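Local coordinates for protein gamma-glutamyltranspeptidase (Streptomyces lincolnensis, PDB 6J3A) that is an LmbA-like homologue of gamma-glutamyltranspeptidase, in the N-terminal nucleophile clan, and probably acts as a transferase, at residues Leu460-Leu465 against Arg480-Pro485; Ala114-Leu119 against Ala207-Ala212; Leu286-Pro291 against Glu335-Arg340; Val150-Val155 against Asp168-Gly173. One frame throughout, in Å; residues are numbered along the deposited sequence.

Contact 1 lies deepest, its centre about 10 Å from the centre of the chain, and joins two parts of one long loop; the centres of contacts 2, 3 and 4 lie about 22 to 27 Å out, where helices meet. The residues that touch are buried in all four, but their chemistry differs. Contact 1 sets a methionine thioether against a carbonyl and a threonine. Contact 2 pairs two antiparallel helices through aliphatic side chains, and contact 4, whose two segments fall between those of contact 2 along the chain, is equally apolar. Contact 3, on the opposite side of the chain's centre from contact 4, brings an asparagine amide against alanine and leucine. No two contacts share a helix.

Contact 1: Leu460-Leu465 against Arg480-Pro485; sequences LQMTWL and RTTLTP
The flat R480-T481 peptide is met by the M462 side chain, whose CB lies 3.5 Å from R480 O and whose SD is equally near that oxygen. The indole of W464 and the guanidinium of R480 do not stack on each other; both turn to the carboxylate of E317, NE1 by a hydrogen bond and NH1 by a salt bridge. M462 runs extended beyond CG (chi2 -159°), which carries its CE to T482, 3.6 Å from OG1, the two side chains crossing at about a right angle. Behind M462, L460 O accepts both T463 N and T463 OG1, the latter at 2.6 Å in the carbonyl plane, and this closes the short 3-10 turn. The amide of N471 joins the two segments by bonding M462 O and R480 N. R480-P485 resembles the family's serine-rich stretch at the substrate pocket, so T481 and T482 may lie near that site. With an alanine here in place of M462, CB would stay beside R480 O, but without SD and CE T482 would probably lose its methionine neighbour and a gap would open between the segments. Across the segments the grip is van der Waals, while direction comes from the polar partners around them.

Contact 2: Ala114-Leu119 against Ala207-Ala212; sequences AWMLLL and AQIEAA
Aliphatic packing between two nearly antiparallel helices joins helix 111-122 to helix 205-217, with M116 and L119 on one side and I209 and A212 on the other. The axes of the two short segments come within 9.5 Å and their directions differ by 168°. I209 is the centre of the contact and uses both branches. Its CG2 is pushed against the backbone of the first helix, 3.1 Å from M116 O, a tight approach, and also meets M116 CB at 3.8 Å. Its other branch reaches on to the next turn, where CD1 lies 3.6 Å from L119 CG and touches CD2 of the same leucine. The L119 and I209 side chains cross at about a right angle. L119 has its CG anti to the backbone N (chi1 -162°), and this turns the branched end onto the isoleucine. Helix 111-122 belongs to the helical covering of the alpha-beta-beta-alpha sandwich expected of this clan: W115 packs on V61 and I63 of strand 61-66 and on V41 and A44 of helix 36-50, while I209 arrives from the helix farther out. M116 is bent at chi2 and chi3, which brings SD round to A212, 4.4 Å from its CB. A212 in turn packs on L195 and V199 of helix 186-200, and M116 also touches F45. Polar links stand at the flank of this apolar seam: E210 forms a salt bridge with R120, and R205 NH2 bonds L119 O.

Contact 3: Leu286-Pro291 against Glu335-Arg340; sequences LALLPP and EYNAGR
N337 and L288 contribute most of the buried surface, with A287 third, and the asparagine amide sits among the aliphatic groups of the other two. A287 CB comes to 3.6 Å from N337 ND2 and is almost as near to CG, while N337 CB returns the contact by resting 3.5 Å from A287 O. L288 takes the opposite end of the amide: its CD1 is modelled 3.2 Å from N337 OD1, with the two side chains crossing at about a right angle. The same CD1 also packs 3.6 Å from R340 CB, one turn further along. Both torsions of L288 depart from the staggered positions, with chi2 at 11° nearly eclipsed; its exact shape may be uncertain, and with it the closeness of CD1 to the amide oxygen. The N337 amide is turned by hydrogen bonds from ND2 to S333 O and L331 O, which fix its rotation. In the fold, the contact lays helix 334-341 against the C-terminal end of helix 280-288, which packs on Y263 of strand 256-265 and, through L286, on helix 506-519. R341 adds a polar tie by donating NE to L288 O, with a weak bond from NH1 to A287 O. Beyond its CB, R340 passes over Y336: CG lies above the centre of that ring, 3.7 Å from its plane, and NH2 bonds R353 O, while Y336 OH reaches D315.

Contact 4: Val150-Val155 against Asp168-Gly173; sequences VTVETV and DVYLPG
V152 makes the contact with both of its methyl groups. CG1, anti to the backbone N (chi1 170°), meets L171 CD2 at 3.5 Å, and the two side chains slide past each other in opposite directions. CG2 comes obliquely to the root of Y170, 3.9 Å from its CB and 4.1 Å from CD1. One residue on, E153 turns its carboxylate to R156 in a salt bridge. V155 N bonds V152 O, and V155 takes the N-cap position of helix 156-161. That helix lies between the two segments in sequence, and its F159 touches both Y170 and L171. The Y170 ring has V169 CG1 over one face, 3.8 Å above the plane and offset toward the rim, while its side chain also rests on P52 and V448. L171, the first residue to leave helical angles after helix 164-170, places its CD2 against V152 CG1. Replacing V152 by an alanine here would probably leave L171 CD2 and Y170 CB without their methyl partners and let the two segments pack less closely. Being wholly apolar, the contact depends on close fit and carries no directional bond of its own.

Contact 1: Leu460-Leu465 against Arg480-Pro485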
loop_
_atom_site.group_PDB
_atom_site.type_symbol
_atom_site.label_atom_id
_atom_site.label_comp_id
_atom_site.label_asym_id
_atom_site.label_seq_id
_atom_site.Cartn_x
_atom_site.Cartn_y
_atom_site.Cartn_z
ATOM N N LEU A 460 -27.455 -20.540 -5.610
ATOM C CA LEU A 460 -28.201 -21.580 -6.350
ATOM C C LEU A 460 -28.397 -21.252 -7.829
ATOM O O LEU A 460 -28.728 -22.134 -8.615
ATOM C CB LEU A 460 -29.556 -21.882 -5.700
ATOM C CG LEU A 460 -29.494 -22.341 -4.241
ATOM C CD1 LEU A 460 -30.880 -22.623 -3.693
ATOM C CD2 LEU A 460 -28.639 -23.583 -4.099
ATOM N N GLN A 461 -28.168 -19.998 -8.211
ATOM C CA GLN A 461 -28.204 -19.604 -9.618
ATOM C C GLN A 461 -27.265 -20.383 -10.522
ATOM O O GLN A 461 -27.480 -20.439 -11.728
ATOM C CB GLN A 461 -27.970 -18.099 -9.773
ATOM C CG GLN A 461 -26.527 -17.640 -9.785
ATOM C CD GLN A 461 -26.439 -16.148 -9.983
ATOM O OE1 GLN A 461 -26.499 -15.656 -11.115
ATOM N NE2 GLN A 461 -26.320 -15.411 -8.885
ATOM N N MET A 462 -26.225 -20.967 -9.934
ATOM C CA MET A 462 -25.205 -21.701 -10.667
ATOM C C MET A 462 -25.530 -23.172 -10.933
ATOM O O MET A 462 -24.854 -23.812 -11.740
ATOM C CB MET A 462 -23.885 -21.578 -9.911
ATOM C CG MET A 462 -23.528 -20.129 -9.583
ATOM S SD MET A 462 -21.783 -19.872 -9.250
ATOM C CE MET A 462 -21.725 -18.098 -9.369
ATOM N N THR A 463 -26.565 -23.696 -10.285
ATOM C CA THR A 463 -27.055 -25.047 -10.557
ATOM C C THR A 463 -27.870 -25.066 -11.842
ATOM O O THR A 463 -28.145 -24.025 -12.441
ATOM C CB THR A 463 -27.976 -25.537 -9.436
ATOM O OG1 THR A 463 -29.098 -24.656 -9.337
ATOM C CG2 THR A 463 -27.249 -25.581 -8.112
ATOM N N TRP A 464 -28.263 -26.266 -12.246
ATOM C CA TRP A 464 -29.129 -26.457 -13.401
ATOM C C TRP A 464 -30.498 -27.005 -13.022
ATOM O O TRP A 464 -30.600 -27.914 -12.190
ATOM C CB TRP A 464 -28.477 -27.432 -14.361
ATOM C CG TRP A 464 -27.247 -26.922 -15.020
ATOM C CD1 TRP A 464 -25.994 -27.446 -14.920
ATOM C CD2 TRP A 464 -27.151 -25.801 -15.907
ATOM N NE1 TRP A 464 -25.119 -26.728 -15.695
ATOM C CE2 TRP A 464 -25.798 -25.710 -16.315
ATOM C CE3 TRP A 464 -28.076 -24.873 -16.409
ATOM C CZ2 TRP A 464 -25.339 -24.720 -17.200
ATOM C CZ3 TRP A 464 -27.617 -23.886 -17.297
ATOM C CH2 TRP A 464 -26.256 -23.821 -17.676
ATOM N N LEU A 465 -31.535 -26.456 -13.660
ATOM C CA LEU A 465 -32.897 -26.977 -13.554
ATOM C C LEU A 465 -33.110 -28.118 -14.556
ATOM O O LEU A 465 -33.784 -27.973 -15.583
ATOM C CB LEU A 465 -33.914 -25.854 -13.766
ATOM C CG LEU A 465 -33.851 -24.692 -12.774
ATOM C CD1 LEU A 465 -34.988 -23.730 -13.039
ATOM C CD2 LEU A 465 -33.913 -25.158 -11.323
ATOM N N ARG A 480 -22.452 -25.621 -7.612
ATOM C CA ARG A 480 -21.110 -25.571 -8.145
ATOM C C ARG A 480 -20.614 -24.129 -8.100
ATOM O O ARG A 480 -20.977 -23.312 -8.944
ATOM C CB ARG A 480 -21.100 -26.123 -9.561
ATOM C CG ARG A 480 -19.734 -26.533 -10.049
ATOM C CD ARG A 480 -19.282 -25.610 -11.145
ATOM N NE ARG A 480 -19.973 -25.886 -12.399
ATOM C CZ ARG A 480 -20.282 -24.981 -13.330
ATOM N NH1 ARG A 480 -20.900 -25.385 -14.435
ATOM N NH2 ARG A 480 -20.006 -23.679 -13.168
ATOM N N THR A 481 -19.772 -23.831 -7.113
ATOM C CA THR A 481 -19.466 -22.441 -6.728
ATOM C C THR A 481 -18.185 -21.926 -7.396
ATOM O O THR A 481 -17.215 -22.683 -7.553
ATOM C CB THR A 481 -19.420 -22.298 -5.184
ATOM O OG1 THR A 481 -19.390 -20.916 -4.820
ATOM C CG2 THR A 481 -18.236 -23.019 -4.553
ATOM N N THR A 482 -18.195 -20.652 -7.808
ATOM C CA THR A 482 -17.020 -20.033 -8.461
ATOM C C THR A 482 -15.877 -19.681 -7.493
ATOM O O THR A 482 -14.744 -19.463 -7.920
ATOM C CB THR A 482 -17.390 -18.766 -9.253
ATOM O OG1 THR A 482 -18.234 -17.926 -8.456
ATOM C CG2 THR A 482 -18.092 -19.144 -10.543
ATOM N N LEU A 483 -16.189 -19.655 -6.199
ATOM C CA LEU A 483 -15.272 -19.224 -5.150
ATOM C C LEU A 483 -14.148 -20.232 -4.980
ATOM O O LEU A 483 -14.397 -21.397 -4.676
ATOM C CB LEU A 483 -16.030 -19.064 -3.832
ATOM C CG LEU A 483 -17.359 -18.286 -3.919
ATOM C CD1 LEU A 483 -17.890 -18.027 -2.518
ATOM C CD2 LEU A 483 -17.248 -16.997 -4.743
ATOM N N THR A 484 -12.913 -19.767 -5.148
ATOM C CA THR A 484 -11.788 -20.658 -5.287
ATOM C C THR A 484 -10.459 -20.041 -4.845
ATOM O O THR A 484 -9.652 -19.599 -5.673
ATOM C CB THR A 484 -11.704 -21.214 -6.724
ATOM O OG1 THR A 484 -10.536 -22.025 -6.840
ATOM C CG2 THR A 484 -11.694 -20.101 -7.786
ATOM N N PRO A 485 -10.203 -20.049 -3.527
ATOM C CA PRO A 485 -8.887 -19.615 -3.048
ATOM C C PRO A 485 -7.796 -20.646 -3.349
ATOM O O PRO A 485 -8.099 -21.783 -3.724
ATOM C CB PRO A 485 -9.088 -19.455 -1.535
ATOM C CG PRO A 485 -10.231 -20.342 -1.195
ATOM C CD PRO A 485 -11.063 -20.535 -2.433
#

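Contact 2: Ala114-Leu119 against Ala207-Ala212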
loop_
_atom_site.group_PDB
_atom_site.type_symbol
_atom_site.label_atom_id
_atom_site.label_comp_id
_atom_site.label_asym_id
_atom_site.label_seq_id
_atom_site.Cartn_x
_atom_site.Cartn_y
_atom_site.Cartn_z
ATOM N N ALA A 114 -18.799 -20.824 9.037
ATOM C CA ALA A 114 -17.420 -21.064 8.640
ATOM C C ALA A 114 -16.424 -20.194 9.396
ATOM O O ALA A 114 -15.436 -20.704 9.907
ATOM C CB ALA A 114 -17.260 -20.863 7.142
ATOM N N TRP A 115 -16.682 -18.892 9.472
ATOM C CA TRP A 115 -15.801 -17.979 10.214
ATOM C C TRP A 115 -15.831 -18.259 11.718
ATOM O O TRP A 115 -14.832 -18.050 12.414
ATOM C CB TRP A 115 -16.179 -16.513 9.952
ATOM C CG TRP A 115 -15.925 -16.049 8.545
ATOM C CD1 TRP A 115 -16.845 -15.554 7.659
ATOM C CD2 TRP A 115 -14.666 -16.030 7.864
ATOM N NE1 TRP A 115 -16.234 -15.229 6.466
ATOM C CE2 TRP A 115 -14.898 -15.516 6.566
ATOM C CE3 TRP A 115 -13.363 -16.396 8.224
ATOM C CZ2 TRP A 115 -13.881 -15.357 5.635
ATOM C CZ3 TRP A 115 -12.347 -16.234 7.292
ATOM C CH2 TRP A 115 -12.613 -15.721 6.010
ATOM N N MET A 116 -16.977 -18.719 12.212
ATOM C CA MET A 116 -17.108 -19.086 13.614
ATOM C C MET A 116 -16.289 -20.326 13.895
ATOM O O MET A 116 -15.646 -20.412 14.930
ATOM C CB MET A 116 -18.572 -19.345 13.997
ATOM C CG MET A 116 -19.451 -18.113 14.135
ATOM S SD MET A 116 -18.726 -16.739 15.047
ATOM C CE MET A 116 -18.074 -15.782 13.680
ATOM N N LEU A 117 -16.331 -21.289 12.976
ATOM C CA LEU A 117 -15.537 -22.510 13.124
ATOM C C LEU A 117 -14.053 -22.190 13.134
ATOM O O LEU A 117 -13.310 -22.686 13.983
ATOM C CB LEU A 117 -15.819 -23.526 12.008
ATOM C CG LEU A 117 -16.663 -24.763 12.340
ATOM C CD1 LEU A 117 -16.598 -25.731 11.173
ATOM C CD2 LEU A 117 -16.236 -25.499 13.603
ATOM N N LEU A 118 -13.634 -21.364 12.179
ATOM C CA LEU A 118 -12.245 -20.931 12.094
ATOM C C LEU A 118 -11.783 -20.294 13.400
ATOM O O LEU A 118 -10.782 -20.704 13.980
ATOM C CB LEU A 118 -12.053 -19.961 10.929
ATOM C CG LEU A 118 -10.587 -19.714 10.543
ATOM C CD1 LEU A 118 -9.911 -20.945 9.951
ATOM C CD2 LEU A 118 -10.504 -18.571 9.553
ATOM N N LEU A 119 -12.536 -19.312 13.863
ATOM C CA LEU A 119 -12.239 -18.653 15.122
ATOM C C LEU A 119 -12.165 -19.647 16.287
ATOM O O LEU A 119 -11.257 -19.585 17.097
ATOM C CB LEU A 119 -13.279 -17.560 15.413
ATOM C CG LEU A 119 -12.929 -16.483 16.450
ATOM C CD1 LEU A 119 -11.651 -15.737 16.092
ATOM C CD2 LEU A 119 -14.068 -15.488 16.598
ATOM N N ALA A 207 -17.046 -21.290 23.957
ATOM C CA ALA A 207 -18.478 -21.427 24.197
ATOM C C ALA A 207 -19.248 -20.251 23.614
ATOM O O ALA A 207 -20.389 -20.420 23.167
ATOM C CB ALA A 207 -18.765 -21.558 25.687
ATOM N N GLN A 208 -18.619 -19.072 23.633
ATOM C CA GLN A 208 -19.220 -17.840 23.114
ATOM C C GLN A 208 -19.427 -17.922 21.618
ATOM O O GLN A 208 -20.470 -17.508 21.104
ATOM C CB GLN A 208 -18.333 -16.632 23.412
ATOM C CG GLN A 208 -18.177 -16.326 24.892
ATOM C CD GLN A 208 -17.429 -15.036 25.166
ATOM O OE1 GLN A 208 -16.380 -14.767 24.579
ATOM N NE2 GLN A 208 -17.963 -14.233 26.071
ATOM N N ILE A 209 -18.414 -18.442 20.932
ATOM C CA ILE A 209 -18.459 -18.659 19.491
ATOM C C ILE A 209 -19.504 -19.722 19.145
ATOM O O ILE A 209 -20.283 -19.546 18.219
ATOM C CB ILE A 209 -17.056 -19.030 18.949
ATOM C CG1 ILE A 209 -16.123 -17.815 19.036
ATOM C CG2 ILE A 209 -17.110 -19.479 17.500
ATOM C CD1 ILE A 209 -14.656 -18.173 19.128
ATOM N N GLU A 210 -19.521 -20.812 19.905
ATOM C CA GLU A 210 -20.499 -21.888 19.712
ATOM C C GLU A 210 -21.937 -21.411 19.951
ATOM O O GLU A 210 -22.849 -21.783 19.204
ATOM C CB GLU A 210 -20.167 -23.073 20.627
ATOM C CG GLU A 210 -20.831 -24.386 20.234
ATOM C CD GLU A 210 -20.353 -24.925 18.899
ATOM O OE1 GLU A 210 -19.126 -24.941 18.653
ATOM O OE2 GLU A 210 -21.210 -25.340 18.089
ATOM N N ALA A 211 -22.136 -20.591 20.985
ATOM C CA ALA A 211 -23.442 -19.943 21.235
ATOM C C ALA A 211 -23.846 -19.011 20.098
ATOM O O ALA A 211 -25.014 -18.972 19.715
ATOM C CB ALA A 211 -23.425 -19.179 22.544
ATOM N N ALA A 212 -22.878 -18.267 19.567
ATOM C CA ALA A 212 -23.087 -17.419 18.387
ATOM C C ALA A 212 -23.477 -18.210 17.136
ATOM O O ALA A 212 -24.263 -17.734 16.315
ATOM C CB ALA A 212 -21.844 -16.597 18.107
#

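Contact 3: Leu286-Pro291 against Glu335-Arg340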
loop_
_atom_site.group_PDB
_atom_site.type_symbol
_atom_site.label_atom_id
_atom_site.label_comp_id
_atom_site.label_asym_id
_atom_site.label_seq_id
_atom_site.Cartn_x
_atom_site.Cartn_y
_atom_site.Cartn_z
ATOM N N LEU A 286 -3.066 -27.074 -15.127
ATOM C CA LEU A 286 -1.666 -27.402 -14.847
ATOM C C LEU A 286 -1.303 -28.777 -15.373
ATOM O O LEU A 286 -0.232 -28.962 -15.964
ATOM C CB LEU A 286 -1.404 -27.380 -13.337
ATOM C CG LEU A 286 -1.377 -26.030 -12.638
ATOM C CD1 LEU A 286 -1.300 -26.231 -11.135
ATOM C CD2 LEU A 286 -0.198 -25.208 -13.115
ATOM N N ALA A 287 -2.195 -29.740 -15.130
ATOM C CA ALA A 287 -2.059 -31.092 -15.680
ATOM C C ALA A 287 -2.033 -31.149 -17.213
ATOM O O ALA A 287 -1.440 -32.048 -17.796
ATOM C CB ALA A 287 -3.169 -31.974 -15.155
ATOM N N LEU A 288 -2.674 -30.185 -17.852
ATOM C CA LEU A 288 -2.687 -30.093 -19.316
ATOM C C LEU A 288 -1.357 -29.685 -19.922
ATOM O O LEU A 288 -1.082 -30.004 -21.078
ATOM C CB LEU A 288 -3.773 -29.103 -19.787
ATOM C CG LEU A 288 -5.052 -29.583 -20.491
ATOM C CD1 LEU A 288 -5.277 -31.078 -20.456
ATOM C CD2 LEU A 288 -6.265 -28.867 -19.911
ATOM N N LEU A 289 -0.538 -28.985 -19.149
ATOM C CA LEU A 289 0.649 -28.354 -19.694
ATOM C C LEU A 289 1.702 -29.381 -20.097
ATOM O O LEU A 289 1.853 -30.394 -19.424
ATOM C CB LEU A 289 1.236 -27.384 -18.670
ATOM C CG LEU A 289 0.330 -26.212 -18.267
ATOM C CD1 LEU A 289 0.881 -25.520 -17.025
ATOM C CD2 LEU A 289 0.138 -25.221 -19.409
ATOM N N PRO A 290 2.419 -29.130 -21.209
ATOM C CA PRO A 290 3.593 -29.947 -21.468
ATOM C C PRO A 290 4.742 -29.590 -20.515
ATOM O O PRO A 290 4.736 -28.517 -19.901
ATOM C CB PRO A 290 3.958 -29.600 -22.918
ATOM C CG PRO A 290 3.410 -28.240 -23.144
ATOM C CD PRO A 290 2.188 -28.137 -22.276
ATOM N N PRO A 291 5.737 -30.483 -20.393
ATOM C CA PRO A 291 6.879 -30.177 -19.525
ATOM C C PRO A 291 7.700 -28.964 -19.977
ATOM O O PRO A 291 8.266 -28.271 -19.135
ATOM C CB PRO A 291 7.714 -31.464 -19.566
ATOM C CG PRO A 291 7.234 -32.240 -20.749
ATOM C CD PRO A 291 5.812 -31.838 -20.971
ATOM N N GLU A 335 -2.215 -40.101 -17.979
ATOM C CA GLU A 335 -2.906 -40.843 -19.056
ATOM C C GLU A 335 -3.955 -39.974 -19.787
ATOM O O GLU A 335 -3.862 -39.751 -21.004
ATOM C CB GLU A 335 -3.493 -42.162 -18.463
ATOM C CG GLU A 335 -4.780 -42.750 -19.065
ATOM C CD GLU A 335 -4.608 -43.366 -20.454
ATOM O OE1 GLU A 335 -3.845 -42.817 -21.299
ATOM O OE2 GLU A 335 -5.259 -44.415 -20.700
ATOM N N TYR A 336 -4.907 -39.456 -19.012
ATOM C CA TYR A 336 -6.013 -38.632 -19.523
ATOM C C TYR A 336 -5.529 -37.351 -20.223
ATOM O O TYR A 336 -5.951 -37.025 -21.346
ATOM C CB TYR A 336 -6.935 -38.285 -18.351
ATOM C CG TYR A 336 -8.099 -37.387 -18.686
ATOM C CD1 TYR A 336 -9.145 -37.837 -19.474
ATOM C CD2 TYR A 336 -8.156 -36.087 -18.198
ATOM C CE1 TYR A 336 -10.213 -37.017 -19.776
ATOM C CE2 TYR A 336 -9.216 -35.258 -18.494
ATOM C CZ TYR A 336 -10.252 -35.735 -19.273
ATOM O OH TYR A 336 -11.313 -34.918 -19.577
ATOM N N ASN A 337 -4.629 -36.655 -19.535
ATOM C CA ASN A 337 -4.138 -35.350 -19.956
ATOM C C ASN A 337 -3.195 -35.417 -21.167
ATOM O O ASN A 337 -3.124 -34.474 -21.973
ATOM C CB ASN A 337 -3.501 -34.650 -18.754
ATOM C CG ASN A 337 -4.545 -34.167 -17.766
ATOM O OD1 ASN A 337 -5.246 -33.203 -18.041
ATOM N ND2 ASN A 337 -4.677 -34.853 -16.626
ATOM N N ALA A 338 -2.498 -36.543 -21.301
ATOM C CA ALA A 338 -1.685 -36.814 -22.483
ATOM C C ALA A 338 -2.595 -36.828 -23.708
ATOM O O ALA A 338 -2.291 -36.216 -24.731
ATOM C CB ALA A 338 -0.954 -38.140 -22.340
ATOM N N GLY A 339 -3.723 -37.515 -23.587
ATOM C CA GLY A 339 -4.752 -37.464 -24.616
ATOM C C GLY A 339 -5.236 -36.049 -24.872
ATOM O O GLY A 339 -5.238 -35.578 -26.014
ATOM N N ARG A 340 -5.596 -35.356 -23.796
ATOM C CA ARG A 340 -6.243 -34.037 -23.893
ATOM C C ARG A 340 -5.396 -32.912 -24.489
ATOM O O ARG A 340 -5.909 -32.124 -25.279
ATOM C CB ARG A 340 -6.762 -33.596 -22.529
ATOM C CG ARG A 340 -7.789 -34.545 -21.939
ATOM C CD ARG A 340 -9.083 -33.824 -21.667
ATOM N NE ARG A 340 -9.863 -33.559 -22.870
ATOM C CZ ARG A 340 -10.839 -32.657 -22.960
ATOM N NH1 ARG A 340 -11.186 -31.887 -21.924
ATOM N NH2 ARG A 340 -11.474 -32.515 -24.111
#

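Contact 4: Val150-Val155 against Asp168-Gly173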
loop_
_atom_site.group_PDB
_atom_site.type_symbol
_atom_site.label_atom_id
_atom_site.label_comp_id
_atom_site.label_asym_id
_atom_site.label_seq_id
_atom_site.Cartn_x
_atom_site.Cartn_y
_atom_site.Cartn_z
ATOM N N VAL A 150 -22.702 3.395 -7.311
ATOM C CA VAL A 150 -23.002 3.102 -8.710
ATOM C C VAL A 150 -23.812 1.809 -8.809
ATOM O O VAL A 150 -24.704 1.721 -9.650
ATOM C CB VAL A 150 -21.729 3.038 -9.590
ATOM C CG1 VAL A 150 -22.024 2.479 -10.985
ATOM C CG2 VAL A 150 -21.118 4.425 -9.729
ATOM N N THR A 151 -23.507 0.839 -7.939
ATOM C CA THR A 151 -24.255 -0.427 -7.872
ATOM C C THR A 151 -25.682 -0.193 -7.404
ATOM O O THR A 151 -26.624 -0.634 -8.043
ATOM C CB THR A 151 -23.608 -1.475 -6.929
ATOM O OG1 THR A 151 -22.308 -1.835 -7.401
ATOM C CG2 THR A 151 -24.440 -2.752 -6.869
ATOM N N VAL A 152 -25.829 0.483 -6.273
ATOM C CA VAL A 152 -27.148 0.868 -5.772
ATOM C C VAL A 152 -27.965 1.570 -6.867
ATOM O O VAL A 152 -29.107 1.190 -7.112
ATOM C CB VAL A 152 -27.042 1.749 -4.508
ATOM C CG1 VAL A 152 -28.392 2.343 -4.131
ATOM C CG2 VAL A 152 -26.507 0.937 -3.335
ATOM N N GLU A 153 -27.376 2.560 -7.542
ATOM C CA GLU A 153 -28.084 3.278 -8.625
ATOM C C GLU A 153 -28.610 2.350 -9.740
ATOM O O GLU A 153 -29.637 2.644 -10.338
ATOM C CB GLU A 153 -27.219 4.394 -9.244
ATOM C CG GLU A 153 -26.961 5.623 -8.359
ATOM C CD GLU A 153 -28.191 6.463 -8.055
ATOM O OE1 GLU A 153 -29.266 6.216 -8.639
ATOM O OE2 GLU A 153 -28.077 7.386 -7.218
ATOM N N THR A 154 -27.924 1.236 -9.993
ATOM C CA THR A 154 -28.367 0.238 -10.989
ATOM C C THR A 154 -29.708 -0.444 -10.663
ATOM O O THR A 154 -30.426 -0.889 -11.565
ATOM C CB THR A 154 -27.353 -0.923 -11.182
ATOM O OG1 THR A 154 -27.223 -1.689 -9.973
ATOM C CG2 THR A 154 -26.003 -0.421 -11.613
ATOM N N VAL A 155 -29.994 -0.562 -9.367
ATOM C CA VAL A 155 -31.198 -1.219 -8.856
ATOM C C VAL A 155 -32.032 -0.219 -8.072
ATOM O O VAL A 155 -32.651 -0.571 -7.066
ATOM C CB VAL A 155 -30.863 -2.445 -7.955
ATOM C CG1 VAL A 155 -30.308 -3.585 -8.800
ATOM C CG2 VAL A 155 -29.908 -2.089 -6.809
ATOM N N ASP A 168 -34.627 1.375 2.325
ATOM C CA ASP A 168 -34.466 1.884 3.709
ATOM C C ASP A 168 -33.014 1.970 4.160
ATOM O O ASP A 168 -32.644 2.869 4.914
ATOM C CB ASP A 168 -35.210 1.000 4.731
ATOM C CG ASP A 168 -36.724 1.031 4.565
ATOM O OD1 ASP A 168 -37.259 2.003 3.990
ATOM O OD2 ASP A 168 -37.385 0.073 5.023
ATOM N N VAL A 169 -32.206 1.014 3.721
ATOM C CA VAL A 169 -30.806 0.923 4.125
ATOM C C VAL A 169 -29.887 1.678 3.160
ATOM O O VAL A 169 -28.994 2.406 3.606
ATOM C CB VAL A 169 -30.384 -0.553 4.250
ATOM C CG1 VAL A 169 -28.894 -0.680 4.550
ATOM C CG2 VAL A 169 -31.204 -1.237 5.340
ATOM N N TYR A 170 -30.116 1.518 1.855
ATOM C CA TYR A 170 -29.198 2.041 0.832
ATOM C C TYR A 170 -29.642 3.320 0.118
ATOM O O TYR A 170 -28.833 3.962 -0.552
ATOM C CB TYR A 170 -28.875 0.940 -0.188
ATOM C CG TYR A 170 -28.005 -0.153 0.407
ATOM C CD1 TYR A 170 -26.642 0.063 0.655
ATOM C CD2 TYR A 170 -28.540 -1.395 0.757
ATOM C CE1 TYR A 170 -25.839 -0.933 1.216
ATOM C CE2 TYR A 170 -27.742 -2.393 1.320
ATOM C CZ TYR A 170 -26.396 -2.160 1.545
ATOM O OH TYR A 170 -25.613 -3.151 2.098
ATOM N N LEU A 171 -30.911 3.693 0.271
ATOM C CA LEU A 171 -31.447 4.923 -0.294
ATOM C C LEU A 171 -32.183 5.722 0.786
ATOM O O LEU A 171 -33.313 6.162 0.564
ATOM C CB LEU A 171 -32.401 4.599 -1.448
ATOM C CG LEU A 171 -31.877 3.904 -2.701
ATOM C CD1 LEU A 171 -33.035 3.660 -3.660
ATOM C CD2 LEU A 171 -30.807 4.719 -3.401
ATOM N N PRO A 172 -31.557 5.913 1.966
ATOM C CA PRO A 172 -32.227 6.747 2.975
ATOM C C PRO A 172 -32.521 8.132 2.407
ATOM O O PRO A 172 -31.602 8.797 1.908
ATOM C CB PRO A 172 -31.198 6.845 4.106
ATOM C CG PRO A 172 -29.885 6.584 3.442
ATOM C CD PRO A 172 -30.172 5.592 2.355
ATOM N N GLY A 173 -33.796 8.526 2.443
ATOM C CA GLY A 173 -34.273 9.749 1.790
ATOM C C GLY A 173 -34.089 9.766 0.278
ATOM O O GLY A 173 -34.026 10.825 -0.333
#